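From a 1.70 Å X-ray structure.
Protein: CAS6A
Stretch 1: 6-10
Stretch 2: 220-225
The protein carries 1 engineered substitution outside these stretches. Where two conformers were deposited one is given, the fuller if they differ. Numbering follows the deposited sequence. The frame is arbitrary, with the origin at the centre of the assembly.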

# COMPACT_ATOMS: atom_id res chain seq x y z
N VAL A 6 2.39 5.83 14.83
CA VAL A 6 3.32 5.63 13.73
C VAL A 6 2.78 4.67 12.68
O VAL A 6 2.09 3.70 12.97
CB VAL A 6 4.66 5.05 14.25
CG1 VAL A 6 4.47 3.68 14.84
CG2 VAL A 6 5.69 4.98 13.19
N LEU A 7 3.11 4.96 11.43
CA LEU A 7 3.05 3.93 10.42
C LEU A 7 4.29 4.06 9.57
O LEU A 7 4.91 5.13 9.52
CB LEU A 7 1.74 3.96 9.63
CG LEU A 7 1.44 5.11 8.70
CD1 LEU A 7 0.17 4.79 7.93
CD2 LEU A 7 1.30 6.44 9.40
N ALA A 8 4.69 2.95 8.95
CA ALA A 8 5.99 2.92 8.30
C ALA A 8 6.03 1.95 7.14
O ALA A 8 5.29 0.96 7.12
CB ALA A 8 7.05 2.55 9.31
N ALA A 9 6.88 2.26 6.17
CA ALA A 9 7.20 1.36 5.07
C ALA A 9 8.71 1.32 5.00
O ALA A 9 9.37 2.32 4.68
CB ALA A 9 6.62 1.86 3.76
N LEU A 10 9.26 0.15 5.34
CA LEU A 10 10.68 -0.05 5.26
C LEU A 10 11.04 -0.82 4.01
O LEU A 10 10.38 -1.82 3.66
CB LEU A 10 11.15 -0.83 6.48
CG LEU A 10 11.26 -0.03 7.78
CD1 LEU A 10 9.91 0.44 8.28
CD2 LEU A 10 11.92 -0.91 8.84
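Stretch 2 (220-225) RFAFYS

Packing of helix 220-225 on strand 6-10 of CAS6A. The centre of the contact is the ring of Tyr224 laid against the side chain of Leu7. Both residues point their CA-to-CB bonds toward the opposing stretch, and between them they account for most of the 240 Å² buried here, Leu7 giving up 75 Å² and Tyr224 74 Å². Leu7 CG stands over one face of the aromatic ring, 3.9 Å from its centroid and 13° off the ring normal, a CH-pi arrangement in which the branch point of the leucine sits almost squarely above the ring. The nearest atoms of the pair are Leu7 CD1 and Tyr224 CG, 3.6 Å apart. Leu7 adopts the p, t rotamer (chi1 68°, chi2 173°), and Tyr224 has chi1 in the m well (-62°) with chi2 at -80°.

The same methyl of Leu7 also reaches a second aromatic residue: Leu7 CD1 lies 3.8 Å from Phe221 CD1, at the edge of the phenylalanine ring and near its plane. Phe221 is three residues, a little under one turn, before Tyr224, and its CA-to-CB bond runs sideways to the strand; with chi1 at -175° (t), the end of the side chain nevertheless comes nearer. Leu7 thus meets one ring over its face and another at its edge.

Two residues further along the strand, Ala9 again directs its CA-to-CB bond toward the helix, as expected from the alternation of an extended chain. Here the backbones come closest by CA: the CA atoms of Ala9 and Tyr224 are 6.1 Å apart, the nearest such pair across the contact. Ala9 CB lies 4.1 Å from Tyr224 CD1 and 4.2 Å from Phe223 CE2. Phe223 resembles Phe221 in its t rotamer (chi1 179°) and in a sideways CA-to-CB bond whose side chain ends nearer the strand. Ala8, between the two inward residues, points its CB away, so it meets the helix through its backbone: Ala8 C is 3.7 Å from Tyr224 CD1, at the edge of the tyrosine ring.

Around these contacts the two backbones keep regular conformations. The strand is extended, with phi between -76 and -152° and psi between 112 and 155°, and the helix keeps negative phi and psi throughout. Their axes approach to 8.3 Å and cross at 56°, the N-to-C directions being oblique. Val6 and Leu10, at the two ends of the strand segment, make no contact with the helix segment, nor do Arg220 and Ala222 with the strand.

At its polar edge the contact remains without hydrogen bonds between the stretches. Ala9 N approaches the edge of the tyrosine ring, 3.8 Å from Tyr224 CE1, but this is packing alone. Within the helix segment, Phe221 O accepts from Tyr224 N at 2.8 Å and from Ser225 N at 2.9 Å. Ser225 turns its CA-to-CB bond away from the strand and takes no part in the contact.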

# COMPACT_ATOMS: atom_id res chain seq x y z
N ARG A 220 -2.67 9.88 1.07
CA ARG A 220 -1.42 9.70 1.82
C ARG A 220 -1.30 8.30 2.43
O ARG A 220 -0.20 7.72 2.46
CB ARG A 220 -1.26 10.77 2.90
CG ARG A 220 -0.98 12.17 2.36
CD ARG A 220 -0.59 13.18 3.44
NE ARG A 220 0.37 14.14 2.91
CZ ARG A 220 0.06 15.17 2.13
NH1 ARG A 220 -1.20 15.41 1.78
NH2 ARG A 220 1.02 15.97 1.70
N PHE A 221 -2.41 7.75 2.92
CA PHE A 221 -2.40 6.43 3.53
C PHE A 221 -2.09 5.33 2.52
O PHE A 221 -1.45 4.32 2.86
CB PHE A 221 -3.76 6.20 4.17
CG PHE A 221 -3.89 4.93 4.93
CD1 PHE A 221 -3.08 4.67 6.03
CD2 PHE A 221 -4.86 4.00 4.58
CE1 PHE A 221 -3.24 3.50 6.75
CE2 PHE A 221 -4.99 2.83 5.31
CZ PHE A 221 -4.19 2.60 6.40
N ALA A 222 -2.58 5.52 1.28
CA ALA A 222 -2.31 4.53 0.23
C ALA A 222 -0.84 4.07 0.10
O ALA A 222 -0.56 2.88 -0.13
CB ALA A 222 -2.84 5.04 -1.10
N PHE A 223 0.09 4.99 0.28
CA PHE A 223 1.52 4.70 0.22
C PHE A 223 1.87 3.56 1.17
O PHE A 223 2.74 2.73 0.87
CB PHE A 223 2.30 5.96 0.64
CG PHE A 223 3.79 5.80 0.64
CD1 PHE A 223 4.52 5.89 -0.53
CD2 PHE A 223 4.48 5.59 1.83
CE1 PHE A 223 5.88 5.76 -0.53
CE2 PHE A 223 5.84 5.46 1.83
CZ PHE A 223 6.56 5.57 0.66
N TYR A 224 1.24 3.56 2.33
CA TYR A 224 1.50 2.57 3.38
C TYR A 224 0.62 1.33 3.22
O TYR A 224 1.11 0.21 3.32
CB TYR A 224 1.31 3.19 4.77
CG TYR A 224 2.28 4.32 4.99
CD1 TYR A 224 3.60 4.07 5.35
CD2 TYR A 224 1.89 5.63 4.82
CE1 TYR A 224 4.49 5.08 5.52
CE2 TYR A 224 2.79 6.67 5.01
CZ TYR A 224 4.09 6.38 5.36
OH TYR A 224 5.00 7.39 5.53
N SER A 225 -0.68 1.54 3.00
CA SER A 225 -1.61 0.41 3.03
C SER A 225 -1.68 -0.38 1.72
O SER A 225 -1.93 -1.60 1.70
CB SER A 225 -3.02 0.89 3.35
OG SER A 225 -3.47 1.78 2.36